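PTS system, IIabc component (Clostridium difficile, PDB 3IPJ) probably takes part in phosphorylating a sugar, perhaps trehalose, during uptake, this chain being the EIIB domain of a larger membrane phosphotransferase protein. Local coordinates at residues A[5-8]-A[9-13]; A[43-46]-A[47-50]. All coordinates share one frame; numbering follows the deposited sequence.

Interaction 1 (A[5-8]-A[9-13])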
ATOM      1  N   LYS A   5       7.587  -2.856  12.618  1.00 10.63           N
ATOM      2  CA  LYS A   5       8.232  -2.286  11.455  1.00 12.11           C
ATOM      3  C   LYS A   5       7.261  -2.095  10.323  1.00 11.05           C
ATOM      4  O   LYS A   5       7.271  -1.058   9.676  1.00 11.35           O
ATOM      5  CB  LYS A   5       9.408  -3.224  11.019  1.00 14.34           C
ATOM      6  CG  LYS A   5      10.113  -2.818   9.694  1.00 13.82           C
ATOM      7  CD  LYS A   5      11.202  -3.861   9.335  1.00 13.61           C
ATOM      8  CE  LYS A   5      11.719  -3.774   7.861  1.00 15.21           C
ATOM      9  NZ  LYS A   5      12.741  -2.630   7.729  1.00 12.96           N
ATOM     10  N   TYR A   6       6.414  -3.112  10.124  1.00 10.54           N
ATOM     11  CA  TYR A   6       5.558  -3.163   8.907  1.00 11.69           C
ATOM     12  C   TYR A   6       4.292  -2.355   9.021  1.00 12.71           C
ATOM     13  O   TYR A   6       3.746  -1.827   8.023  1.00 12.28           O
ATOM     14  CB  TYR A   6       5.246  -4.596   8.486  1.00 13.74           C
ATOM     15  CG  TYR A   6       6.548  -5.311   8.217  1.00 13.22           C
ATOM     16  CD1 TYR A   6       7.333  -5.019   7.081  1.00 12.53           C
ATOM     17  CD2 TYR A   6       7.034  -6.236   9.142  1.00 13.37           C
ATOM     18  CE1 TYR A   6       8.529  -5.650   6.894  1.00 12.62           C
ATOM     19  CE2 TYR A   6       8.245  -6.858   8.950  1.00 13.60           C
ATOM     20  CZ  TYR A   6       8.971  -6.569   7.831  1.00 11.88           C
ATOM     21  OH  TYR A   6      10.180  -7.177   7.717  1.00 11.40           O
ATOM     22  N   ASN A   7       3.815  -2.258  10.253  1.00 13.98           N
ATOM     23  CA  ASN A   7       2.675  -1.389  10.547  1.00 14.67           C
ATOM     24  C   ASN A   7       3.056   0.109  10.505  1.00 14.10           C
ATOM     25  O   ASN A   7       2.231   0.908  10.059  1.00 14.96           O
ATOM     26  CB  ASN A   7       2.056  -1.818  11.861  1.00 18.73           C
ATOM     27  CG  ASN A   7       0.790  -1.087  12.160  1.00 23.74           C
ATOM     28  OD1 ASN A   7       0.812  -0.157  12.963  1.00 19.15           O
ATOM     29  ND2 ASN A   7      -0.344  -1.500  11.521  1.00 29.54           N
ATOM     30  N   LYS A   8       4.292   0.477  10.882  1.00 11.87           N
ATOM     31  CA  LYS A   8       4.793   1.879  10.729  1.00 12.15           C
ATOM     32  C   LYS A   8       4.874   2.300   9.243  1.00 11.83           C
ATOM     33  O   LYS A   8       4.374   3.336   8.861  1.00 12.37           O
ATOM     34  CB  LYS A   8       6.167   2.083  11.370  1.00 14.38           C
ATOM     35  CG  LYS A   8       6.178   1.751  12.830  1.00 14.60           C
ATOM     36  CD  LYS A   8       7.591   1.766  13.405  1.00 18.30           C
ATOM     37  CE  LYS A   8       8.359   2.977  12.948  1.00 22.44           C
ATOM     38  NZ  LYS A   8       8.092   4.171  13.835  1.00 27.79           N
ATOM     39  N   ILE A   9       5.515   1.479   8.411  1.00 13.42           N
ATOM     40  CA  ILE A   9       5.480   1.703   6.974  1.00  9.52           C
ATOM     41  C   ILE A   9       4.018   1.831   6.448  1.00  9.62           C
ATOM     42  O   ILE A   9       3.693   2.781   5.761  1.00 11.49           O
ATOM     43  CB  ILE A   9       6.240   0.552   6.212  1.00 10.41           C
ATOM     44  CG1 ILE A   9       7.733   0.481   6.684  1.00  9.51           C
ATOM     45  CG2 ILE A   9       6.060   0.686   4.665  1.00 11.39           C
ATOM     46  CD1 ILE A   9       8.511  -0.851   6.338  1.00 10.36           C
ATOM     47  N   ALA A  10       3.138   0.888   6.771  1.00  9.64           N
ATOM     48  CA  ALA A  10       1.745   0.966   6.302  1.00 10.94           C
ATOM     49  C   ALA A  10       1.169   2.292   6.706  1.00 11.13           C
ATOM     50  O   ALA A  10       0.522   2.969   5.901  1.00 10.50           O
ATOM     51  CB  ALA A  10       0.898  -0.145   6.910  1.00 13.49           C
ATOM     52  N   ASN A  11       1.338   2.669   7.960  1.00 11.23           N
ATOM     53  CA  ASN A  11       0.765   3.948   8.406  1.00 13.50           C
ATOM     54  C   ASN A  11       1.349   5.172   7.722  1.00 13.25           C
ATOM     55  O   ASN A  11       0.599   6.125   7.396  1.00 11.59           O
ATOM     56  CB  ASN A  11       0.762   4.075   9.934  1.00 11.94           C
ATOM     57  CG  ASN A  11      -0.474   3.430  10.531  1.00 19.27           C
ATOM     58  OD1 ASN A  11      -0.394   2.332  11.012  1.00 23.24           O
ATOM     59  ND2 ASN A  11      -1.656   4.093  10.418  1.00 22.46           N
ATOM     60  N   GLU A  12       2.669   5.157   7.516  1.00 12.42           N
ATOM     61  CA  GLU A  12       3.311   6.289   6.835  1.00 11.25           C
ATOM     62  C   GLU A  12       2.766   6.356   5.428  1.00 11.56           C
ATOM     63  O   GLU A  12       2.445   7.451   4.937  1.00 11.78           O
ATOM     64  CB  GLU A  12       4.816   6.185   6.825  1.00 11.54           C
ATOM     65  CG  GLU A  12       5.342   6.526   8.231  1.00 21.37           C
ATOM     66  CD  GLU A  12       6.887   6.386   8.477  1.00 30.49           C
ATOM     67  OE1 GLU A  12       7.673   6.622   7.518  1.00 28.80           O
ATOM     68  OE2 GLU A  12       7.316   6.099   9.680  1.00 34.51           O
ATOM     69  N   LEU A  13       2.664   5.195   4.762  1.00 10.20           N
ATOM     70  CA  LEU A  13       2.147   5.161   3.393  1.00 12.22           C
ATOM     71  C   LEU A  13       0.717   5.718   3.333  1.00 11.72           C
ATOM     72  O   LEU A  13       0.445   6.613   2.493  1.00 12.93           O
ATOM     73  CB  LEU A  13       2.260   3.736   2.802  1.00 11.31           C
ATOM     74  CG  LEU A  13       3.706   3.359   2.504  1.00  9.59           C
ATOM     75  CD1 LEU A  13       3.790   1.883   1.965  1.00  9.29           C
ATOM     76  CD2 LEU A  13       4.429   4.367   1.612  1.00 11.06           C
TER
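Ile9 sends its CG1-CD1 arm back toward the helix start, where CD1 comes obliquely to the Tyr6 ring, 4.4 Å from CD1 of Tyr6, and reaches CG of Lys5 at 4.2 Å. That reach follows from its first torsion (chi1 -59°), which sets CG1 beside the backbone N and lays it over the carbonyl of Lys5, CG1 to O 3.4 Å. CG of Lys5 lies over the centre of one face of the Tyr6 ring, the chain staying extended until its last torsion, and NZ makes salt bridges with Glu52 and Asp51. All this belongs to the first turns of helix 5-17 in the EIIB domain, which packs through Tyr6 and Ala10 on helix 71-79. Around the helix, Asn7 and Asn11 stand side by side and point the same way, their amide planes 69° apart, and both touch Met82. Lys8 and Glu12 share the outer side: NZ of Lys8 stays 4.6 Å from OE2 of Glu12, where the opposite charges may attract without contact. Beneath them Glu12 N bonds to Lys8 O at 2.8 Å, whereas the bond of Ile9 N to Lys5 O, nearer the helix start, is weak at 3.3 Å.

Interaction 2 (A[43-46]-A[47-50])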
ATOM      1  N   ASN A  43       2.642  13.104  -2.571  1.00 11.57           N
ATOM      2  CA  ASN A  43       3.984  13.604  -2.631  1.00 10.17           C
ATOM      3  C   ASN A  43       4.940  12.402  -2.830  1.00  9.51           C
ATOM      4  O   ASN A  43       5.303  11.698  -1.851  1.00  9.69           O
ATOM      5  CB  ASN A  43       4.294  14.325  -1.303  1.00 14.30           C
ATOM      6  CG  ASN A  43       5.679  14.957  -1.284  1.00 16.15           C
ATOM      7  OD1 ASN A  43       6.521  14.668  -2.146  1.00 16.39           O
ATOM      8  ND2 ASN A  43       5.918  15.836  -0.304  1.00 19.34           N
ATOM      9  N   ASP A  44       5.316  12.133  -4.077  1.00  9.31           N
ATOM     10  CA  ASP A  44       6.067  10.911  -4.368  1.00 12.48           C
ATOM     11  C   ASP A  44       7.349  10.890  -3.564  1.00 10.60           C
ATOM     12  O   ASP A  44       7.797   9.834  -3.126  1.00 12.57           O
ATOM     13  CB  ASP A  44       6.446  10.789  -5.859  1.00 14.83           C
ATOM     14  CG  ASP A  44       5.234  10.679  -6.820  1.00 15.53           C
ATOM     15  OD1 ASP A  44       4.050  10.617  -6.370  1.00 15.35           O
ATOM     16  OD2 ASP A  44       5.493  10.644  -8.072  1.00 18.51           O
ATOM     17  N   LYS A  45       7.985  12.054  -3.429  1.00 11.71           N
ATOM     18  CA  LYS A  45       9.304  12.126  -2.770  1.00 11.69           C
ATOM     19  C   LYS A  45       9.217  11.676  -1.319  1.00 11.05           C
ATOM     20  O   LYS A  45      10.172  11.110  -0.793  1.00 10.63           O
ATOM     21  CB  LYS A  45       9.883  13.546  -2.824  1.00 11.77           C
ATOM     22  CG  LYS A  45      10.096  14.045  -4.252  1.00 13.73           C
ATOM     23  CD  LYS A  45      10.705  12.984  -5.253  1.00 14.04           C
ATOM     24  CE  LYS A  45      12.226  12.850  -5.020  1.00 13.12           C
ATOM     25  NZ  LYS A  45      12.858  11.990  -6.053  1.00 14.07           N
ATOM     26  N   LYS A  46       8.083  11.970  -0.675  1.00 10.99           N
ATOM     27  CA  LYS A  46       7.890  11.543   0.697  1.00 11.72           C
ATOM     28  C   LYS A  46       7.611  10.057   0.748  1.00 10.96           C
ATOM     29  O   LYS A  46       8.032   9.379   1.694  1.00 10.15           O
ATOM     30  CB  LYS A  46       6.712  12.260   1.373  1.00 13.16           C
ATOM     31  CG  LYS A  46       7.073  13.374   2.263  1.00 20.95           C
ATOM     32  CD  LYS A  46       5.850  14.263   2.361  1.00 31.94           C
ATOM     33  CE  LYS A  46       6.026  15.460   3.327  1.00 39.43           C
ATOM     34  NZ  LYS A  46       4.760  16.271   3.585  1.00 39.85           N
ATOM     35  N   VAL A  47       6.868   9.545  -0.238  1.00  9.82           N
ATOM     36  CA  VAL A  47       6.696   8.115  -0.292  1.00 10.90           C
ATOM     37  C   VAL A  47       8.014   7.374  -0.453  1.00  9.49           C
ATOM     38  O   VAL A  47       8.251   6.392   0.224  1.00 10.90           O
ATOM     39  CB  VAL A  47       5.722   7.667  -1.400  1.00 12.59           C
ATOM     40  CG1 VAL A  47       5.600   6.150  -1.333  1.00  9.51           C
ATOM     41  CG2 VAL A  47       4.315   8.354  -1.187  1.00 10.32           C
ATOM     42  N   GLU A  48       8.890   7.867  -1.302  1.00  9.00           N
ATOM     43  CA  GLU A  48      10.121   7.196  -1.613  1.00  9.17           C
ATOM     44  C   GLU A  48      11.033   7.113  -0.395  1.00  9.81           C
ATOM     45  O   GLU A  48      11.873   6.224  -0.312  1.00 11.52           O
ATOM     46  CB  GLU A  48      10.858   8.037  -2.627  1.00 12.24           C
ATOM     47  CG  GLU A  48      10.312   7.955  -4.011  1.00 12.31           C
ATOM     48  CD  GLU A  48      11.190   8.744  -5.014  1.00 16.11           C
ATOM     49  OE1 GLU A  48      11.858   9.740  -4.558  1.00 13.76           O
ATOM     50  OE2 GLU A  48      11.248   8.362  -6.243  1.00 21.41           O
ATOM     51  N   LYS A  49      10.884   8.056   0.537  1.00 12.16           N
ATOM     52  CA  LYS A  49      11.696   8.133   1.780  1.00 12.59           C
ATOM     53  C   LYS A  49      11.236   7.153   2.869  1.00 13.33           C
ATOM     54  O   LYS A  49      11.964   6.984   3.863  1.00 13.90           O
ATOM     55  CB  LYS A  49      11.676   9.560   2.342  1.00 12.40           C
ATOM     56  CG  LYS A  49      12.522  10.501   1.481  1.00 11.86           C
ATOM     57  CD  LYS A  49      12.236  11.940   1.773  1.00 14.59           C
ATOM     58  CE  LYS A  49      13.272  12.754   1.067  1.00 17.61           C
ATOM     59  NZ  LYS A  49      14.367  13.147   1.995  1.00 20.54           N
ATOM     60  N   VAL A  50      10.036   6.523   2.704  1.00 10.27           N
ATOM     61  CA  VAL A  50       9.561   5.549   3.677  1.00  9.94           C
ATOM     62  C   VAL A  50      10.473   4.275   3.704  1.00  9.22           C
ATOM     63  O   VAL A  50      10.958   3.824   2.646  1.00  8.78           O
ATOM     64  CB  VAL A  50       8.099   5.225   3.381  1.00 10.96           C
ATOM     65  CG1 VAL A  50       7.569   4.165   4.370  1.00  9.80           C
ATOM     66  CG2 VAL A  50       7.259   6.560   3.428  1.00  9.72           C
TER
HETATM   67  O   HOH W   1      12.758  11.221  -1.994  1.00 14.07           O
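Asn43 meets Val47 through its backbone, its O accepting from Val47 N at 3.1 Å, while CG2 of Val47 packs against the same oxygen. Asn43 is also the N-cap of helix 44-48: with CG anti to the backbone N (chi1 -177°), its OD1 turns over the first turn and takes weak bonds from Lys45 N and Lys46 N, the straighter one from Lys46 at 150°. Next comes Asp44, whose O receives Glu48 N at 2.9 Å and has CG of Glu48 lying against it. Its carboxylate is hydrogen-bonded to Tyr63 OH through OD1 and salt-bridged to Arg39 through OD2.

Lys45 carries the side-chain contact. Bends at its second and third torsions fold the chain round beside Glu48, so that the two run alongside each other and CE as well as NZ comes up to OE1. The salt bridge from NZ of Lys45 to OE1 of Glu48 is 2.9 Å long and arrives on the syn side, slightly out of the carboxylate plane. A water donates to both Lys45 O and Glu48 OE1, tying the carboxylate to the backbone as well, and CG of Lys49 lies 3.3 Å from that same Lys45 O.

At Lys46 the backbone O competes with that of Lys45: Lys49 N is shared by Lys45 O and Lys46 O in two weak bonds of 3.4 Å, and Val50 CG2 rests on Lys46 O.

This short, capped helix lies against helix 5-17 and strand 55-59 of the EIIB domain, with Lys45 and Lys46 exposed and both valines buried. Val47 touches Leu13 and Ile16 of helix 5-17 and Val56 of strand 55-59, and Val50 settles on Ile9 and Ile16.

Both interactions are local, interaction 1 within helix 5-17, interaction 2 around helix 44-48 and the residues at its ends, and they meet through their apolar sides: Leu13 CD2 packs on Val47 CG1 at 3.6 Å, and Ile9 CG2 on Val50 CG1 at 3.8 Å. Each is partly buried: Ile9 and Ala10 are buried in one, Val47 and Val50 in the other, while Lys8, Lys45 and Lys46 lie on the surface. Interaction 1 leans on helix 71-79 as well; residues 43-50 instead touch edge strand 55-59. The polar chemistry differs too. In 5-13 the opposite charges of Lys8 and Glu12 stay apart; in 43-50 a side-chain cap sits at the helix start and a direct salt bridge spans a turn.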